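PDB 1TQY: actinorhodin polyketide putative beta-ketoacyl synthase 2 from Streptomyces coelicolor A3, which serves as the chain length factor of the actinorhodin polyketide synthase, resembles beta-ketoacyl synthases and probably takes part in building the polyketide chain. Local coordinates for residues L82-A87 / G150-R155; M106-A111 / H156-P161. All coordinates share one frame; numbering follows the deposited sequence.

Both contacts lie within the N-terminal ketoacyl synthase region of a thiolase-like fold, their centres 10 Å apart. Their segments alternate along the chain: helix 78-93, strand 106-111, helix 147-156, then the loop that runs on towards strand 163-166. Interaction 1 packs the two helices together; interaction 2 sets the loop against the start of the strand, and helix 147-156 runs directly from one contact into the other. They also touch: I152 CG2 rests on V108 CG2, and S153 OG probably hydrogen-bonds M158 O. Helices, loop and sheet thus form one continuous piece of packing, with parts of both contacts reaching the partner protein.

Interaction 1: residues L82-A87 / G150-R155; sequences LALTAA and GQISIR
L84 and I152 meet where helix segments 82-87 and 150-155 pass with their axes 9.9 Å apart, running in broadly the same direction and crossing at -44°. This is helix-to-helix packing in the N-terminal part of the thiolase-like fold, on the layer beside strands 189-196 and 238-246. L84 carries much of the contact through one branch. Its chi1 of -71° sets CG beside the backbone N, and the CD2 branch lies against the backbone of the other helix, 3.8 Å from Q151 O. The same methyl lies 4.1 Å from I152 CG1 and also touches Q151 CB. One turn further along, A87 CB sits against the I152 side chain, with CD1 at 3.9 Å and both CG1 and CG2 close behind, so that it meets three carbons of the isoleucine. I241 of strand 238-246 touches A87 as well. The Q151 chain bends at chi2, and its OE1 is hydrogen-bonded to Q75 NE2, outside the two segments. R155 closes the more open margin. Its CG is anti to the backbone N (chi1 -157°) and the chain stays extended as far as NE. NH1 comes within 3.6 Å of L84 O without a direct hydrogen bond; instead a water in the guanidinium plane joins the two, accepting from R155 NH1 at 2.8 Å and donating to L84 O.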
loop_
_atom_site.group_PDB
_atom_site.type_symbol
_atom_site.label_atom_id
_atom_site.label_comp_id
_atom_site.label_asym_id
_atom_site.label_seq_id
_atom_site.Cartn_x
_atom_site.Cartn_y
_atom_site.Cartn_z
ATOM N N LEU B 82 -12.917 2.633 13.107
ATOM C CA LEU B 82 -11.957 2.954 14.148
ATOM C C LEU B 82 -10.968 4.003 13.628
ATOM O O LEU B 82 -10.641 4.955 14.334
ATOM C CB LEU B 82 -11.224 1.681 14.584
ATOM C CG LEU B 82 -12.116 0.718 15.369
ATOM C CD1 LEU B 82 -11.552 -0.692 15.330
ATOM C CD2 LEU B 82 -12.253 1.212 16.783
ATOM N N ALA B 83 -10.519 3.834 12.387
ATOM C CA ALA B 83 -9.580 4.760 11.764
ATOM C C ALA B 83 -10.186 6.152 11.597
ATOM O O ALA B 83 -9.504 7.152 11.792
ATOM C CB ALA B 83 -9.143 4.218 10.400
ATOM N N LEU B 84 -11.459 6.215 11.217
ATOM C CA LEU B 84 -12.126 7.502 11.039
ATOM C C LEU B 84 -12.289 8.176 12.402
ATOM O O LEU B 84 -12.140 9.385 12.518
ATOM C CB LEU B 84 -13.506 7.314 10.384
ATOM C CG LEU B 84 -13.571 6.913 8.898
ATOM C CD1 LEU B 84 -14.983 6.470 8.536
ATOM C CD2 LEU B 84 -13.146 8.095 8.032
ATOM N N THR B 85 -12.578 7.388 13.432
ATOM C CA THR B 85 -12.759 7.941 14.763
ATOM C C THR B 85 -11.434 8.479 15.251
ATOM O O THR B 85 -11.348 9.583 15.801
ATOM C CB THR B 85 -13.245 6.871 15.736
ATOM O OG1 THR B 85 -14.463 6.307 15.244
ATOM C CG2 THR B 85 -13.468 7.460 17.114
ATOM N N ALA B 86 -10.396 7.679 15.035
ATOM C CA ALA B 86 -9.039 8.039 15.414
ATOM C C ALA B 86 -8.639 9.309 14.672
ATOM O O ALA B 86 -8.172 10.269 15.286
ATOM C CB ALA B 86 -8.087 6.901 15.056
ATOM N N ALA B 87 -8.836 9.314 13.356
ATOM C CA ALA B 87 -8.474 10.467 12.543
ATOM C C ALA B 87 -9.152 11.749 13.018
ATOM O O ALA B 87 -8.501 12.780 13.162
ATOM C CB ALA B 87 -8.803 10.202 11.076
ATOM N N GLY B 150 -8.657 6.787 1.551
ATOM C CA GLY B 150 -9.734 7.407 0.806
ATOM C C GLY B 150 -10.887 7.917 1.657
ATOM O O GLY B 150 -11.449 8.971 1.363
ATOM N N GLN B 151 -11.256 7.180 2.703
ATOM C CA GLN B 151 -12.358 7.603 3.564
ATOM C C GLN B 151 -11.949 8.782 4.433
ATOM O O GLN B 151 -12.738 9.701 4.656
ATOM C CB GLN B 151 -12.844 6.448 4.454
ATOM C CG GLN B 151 -13.578 5.322 3.718
ATOM C CD GLN B 151 -14.983 5.706 3.245
ATOM O OE1 GLN B 151 -15.762 4.844 2.830
ATOM N NE2 GLN B 151 -15.308 6.994 3.306
ATOM N N ILE B 152 -10.719 8.766 4.940
ATOM C CA ILE B 152 -10.262 9.881 5.762
ATOM C C ILE B 152 -10.189 11.129 4.865
ATOM O O ILE B 152 -10.624 12.219 5.254
ATOM C CB ILE B 152 -8.888 9.560 6.399
ATOM C CG1 ILE B 152 -9.078 8.468 7.470
ATOM C CG2 ILE B 152 -8.281 10.801 7.005
ATOM C CD1 ILE B 152 -7.788 7.950 8.081
ATOM N N SER B 153 -9.671 10.946 3.654
ATOM C CA SER B 153 -9.538 12.028 2.669
ATOM C C SER B 153 -10.875 12.721 2.383
ATOM O O SER B 153 -10.992 13.945 2.470
ATOM C CB SER B 153 -8.967 11.459 1.364
ATOM O OG SER B 153 -9.252 12.301 0.258
ATOM N N ILE B 154 -11.871 11.919 2.028
ATOM C CA ILE B 154 -13.207 12.409 1.711
ATOM C C ILE B 154 -13.895 13.088 2.890
ATOM O O ILE B 154 -14.527 14.134 2.734
ATOM C CB ILE B 154 -14.105 11.249 1.238
ATOM C CG1 ILE B 154 -13.554 10.680 -0.065
ATOM C CG2 ILE B 154 -15.544 11.726 1.048
ATOM C CD1 ILE B 154 -14.287 9.470 -0.536
ATOM N N ARG B 155 -13.772 12.498 4.070
ATOM C CA ARG B 155 -14.428 13.064 5.226
ATOM C C ARG B 155 -13.873 14.412 5.660
ATOM O O ARG B 155 -14.591 15.214 6.251
ATOM C CB ARG B 155 -14.371 12.106 6.415
ATOM C CG ARG B 155 -15.480 12.386 7.406
ATOM C CD ARG B 155 -15.155 11.839 8.763
ATOM N NE ARG B 155 -16.262 11.985 9.699
ATOM C CZ ARG B 155 -16.186 11.633 10.976
ATOM N NH1 ARG B 155 -15.058 11.124 11.454
ATOM N NH2 ARG B 155 -17.235 11.782 11.774
HETATM O O HOH W 1 -12.418 10.964 10.635
#

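Interaction 2: residues M106-A111 / H156-P161; sequences MGVVTA and HGMRGP
The loop connecting helix 147-156 to strand 163-166 lays M158 and G160 across the start of strand 106-111, an inner strand of the thiolase-like fold. G157 begins the loop, leaving the helix with positive phi, a conformation that favours glycine. One hydrogen bond ties the backbones: G160 N donates to M106 O over 2.8 Å. It is bent, 141° at the hydrogen, and the donor stands above the carbonyl plane, 40° out of it. Beside it the two methionine side chains cross at about a right angle, M158 CG pressing on M106 CB at 3.5 Å. M158 is extended beyond CG, and its SD lies over V108, two residues further along the strand, 3.7 Å from V108 CG2. M106 bends at chi3 (-77°), and its CE ends 3.8 Å from G157 O. Further along the loop, P161 O receives a CA-H...O contact from G107 CA at 3.5 Å. R159 CB points away from the strand, and R159 NE hydrogen-bonds the backbone of the neighbouring protein chain. M158 is also covered by L91 of helix 78-93 and V191 of strand 189-196. Strand 106-111 itself pairs in parallel with 163-166 through V108 and S163, and with 189-196 through G107, L189 and V191.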
loop_
_atom_site.group_PDB
_atom_site.type_symbol
_atom_site.label_atom_id
_atom_site.label_comp_id
_atom_site.label_asym_id
_atom_site.label_seq_id
_atom_site.Cartn_x
_atom_site.Cartn_y
_atom_site.Cartn_z
ATOM N N MET B 106 -3.329 19.365 2.440
ATOM C CA MET B 106 -3.595 18.299 3.397
ATOM C C MET B 106 -3.530 16.932 2.737
ATOM O O MET B 106 -4.292 16.632 1.814
ATOM C CB MET B 106 -4.957 18.503 4.048
ATOM C CG MET B 106 -5.042 19.791 4.843
ATOM S SD MET B 106 -6.663 19.991 5.595
ATOM C CE MET B 106 -7.648 20.532 4.169
ATOM N N GLY B 107 -2.611 16.101 3.221
ATOM C CA GLY B 107 -2.458 14.766 2.666
ATOM C C GLY B 107 -2.830 13.669 3.647
ATOM O O GLY B 107 -3.024 13.923 4.835
ATOM N N VAL B 108 -2.934 12.444 3.148
ATOM C CA VAL B 108 -3.279 11.314 3.997
ATOM C C VAL B 108 -2.464 10.080 3.621
ATOM O O VAL B 108 -2.537 9.589 2.491
ATOM C CB VAL B 108 -4.796 10.979 3.907
ATOM C CG1 VAL B 108 -5.119 9.761 4.770
ATOM C CG2 VAL B 108 -5.626 12.169 4.394
ATOM N N VAL B 109 -1.668 9.594 4.571
ATOM C CA VAL B 109 -0.834 8.414 4.354
ATOM C C VAL B 109 -1.073 7.388 5.457
ATOM O O VAL B 109 -0.739 7.624 6.616
ATOM C CB VAL B 109 0.660 8.773 4.352
ATOM C CG1 VAL B 109 1.472 7.534 3.979
ATOM C CG2 VAL B 109 0.922 9.903 3.375
ATOM N N THR B 110 -1.656 6.251 5.086
ATOM C CA THR B 110 -1.937 5.194 6.050
ATOM C C THR B 110 -1.343 3.872 5.648
ATOM O O THR B 110 -0.970 3.677 4.495
ATOM C CB THR B 110 -3.449 4.915 6.183
ATOM O OG1 THR B 110 -3.954 4.482 4.910
ATOM C CG2 THR B 110 -4.195 6.153 6.667
ATOM N N ALA B 111 -1.248 2.961 6.608
ATOM C CA ALA B 111 -0.774 1.617 6.306
ATOM C C ALA B 111 -1.991 0.728 6.592
ATOM O O ALA B 111 -2.810 1.056 7.448
ATOM C CB ALA B 111 0.393 1.239 7.211
ATOM N N HIS B 156 -12.604 14.679 5.380
ATOM C CA HIS B 156 -12.044 15.950 5.809
ATOM C C HIS B 156 -11.702 16.890 4.664
ATOM O O HIS B 156 -11.185 17.984 4.881
ATOM C CB HIS B 156 -10.832 15.682 6.703
ATOM C CG HIS B 156 -11.163 14.837 7.893
ATOM N ND1 HIS B 156 -11.872 15.319 8.973
ATOM C CD2 HIS B 156 -10.971 13.518 8.130
ATOM C CE1 HIS B 156 -12.106 14.333 9.821
ATOM N NE2 HIS B 156 -11.570 13.229 9.333
ATOM N N GLY B 157 -12.022 16.467 3.447
ATOM C CA GLY B 157 -11.750 17.291 2.285
ATOM C C GLY B 157 -10.272 17.528 2.062
ATOM O O GLY B 157 -9.845 18.634 1.715
ATOM N N MET B 158 -9.480 16.479 2.263
ATOM C CA MET B 158 -8.035 16.571 2.070
ATOM C C MET B 158 -7.722 16.103 0.655
ATOM O O MET B 158 -8.052 14.981 0.298
ATOM C CB MET B 158 -7.321 15.716 3.119
ATOM C CG MET B 158 -7.590 16.216 4.519
ATOM S SD MET B 158 -6.671 15.379 5.812
ATOM C CE MET B 158 -7.363 16.226 7.271
ATOM N N ARG B 159 -7.098 16.966 -0.146
ATOM C CA ARG B 159 -6.814 16.632 -1.538
ATOM C C ARG B 159 -5.352 16.549 -1.949
ATOM O O ARG B 159 -5.052 16.288 -3.114
ATOM C CB ARG B 159 -7.534 17.627 -2.451
ATOM C CG ARG B 159 -9.031 17.676 -2.196
ATOM C CD ARG B 159 -9.799 18.232 -3.375
ATOM N NE ARG B 159 -11.227 18.002 -3.179
ATOM C CZ ARG B 159 -11.985 18.700 -2.341
ATOM N NH1 ARG B 159 -11.455 19.687 -1.632
ATOM N NH2 ARG B 159 -13.258 18.379 -2.189
ATOM N N GLY B 160 -4.450 16.772 -0.999
ATOM C CA GLY B 160 -3.030 16.704 -1.293
ATOM C C GLY B 160 -2.561 15.288 -1.584
ATOM O O GLY B 160 -3.373 14.355 -1.616
ATOM N N PRO B 161 -1.245 15.095 -1.789
ATOM C CA PRO B 161 -0.639 13.788 -2.082
ATOM C C PRO B 161 -0.956 12.819 -0.947
ATOM O O PRO B 161 -0.677 13.111 0.213
ATOM C CB PRO B 161 0.858 14.089 -2.137
ATOM C CG PRO B 161 0.939 15.559 -2.331
ATOM C CD PRO B 161 -0.207 16.113 -1.560
#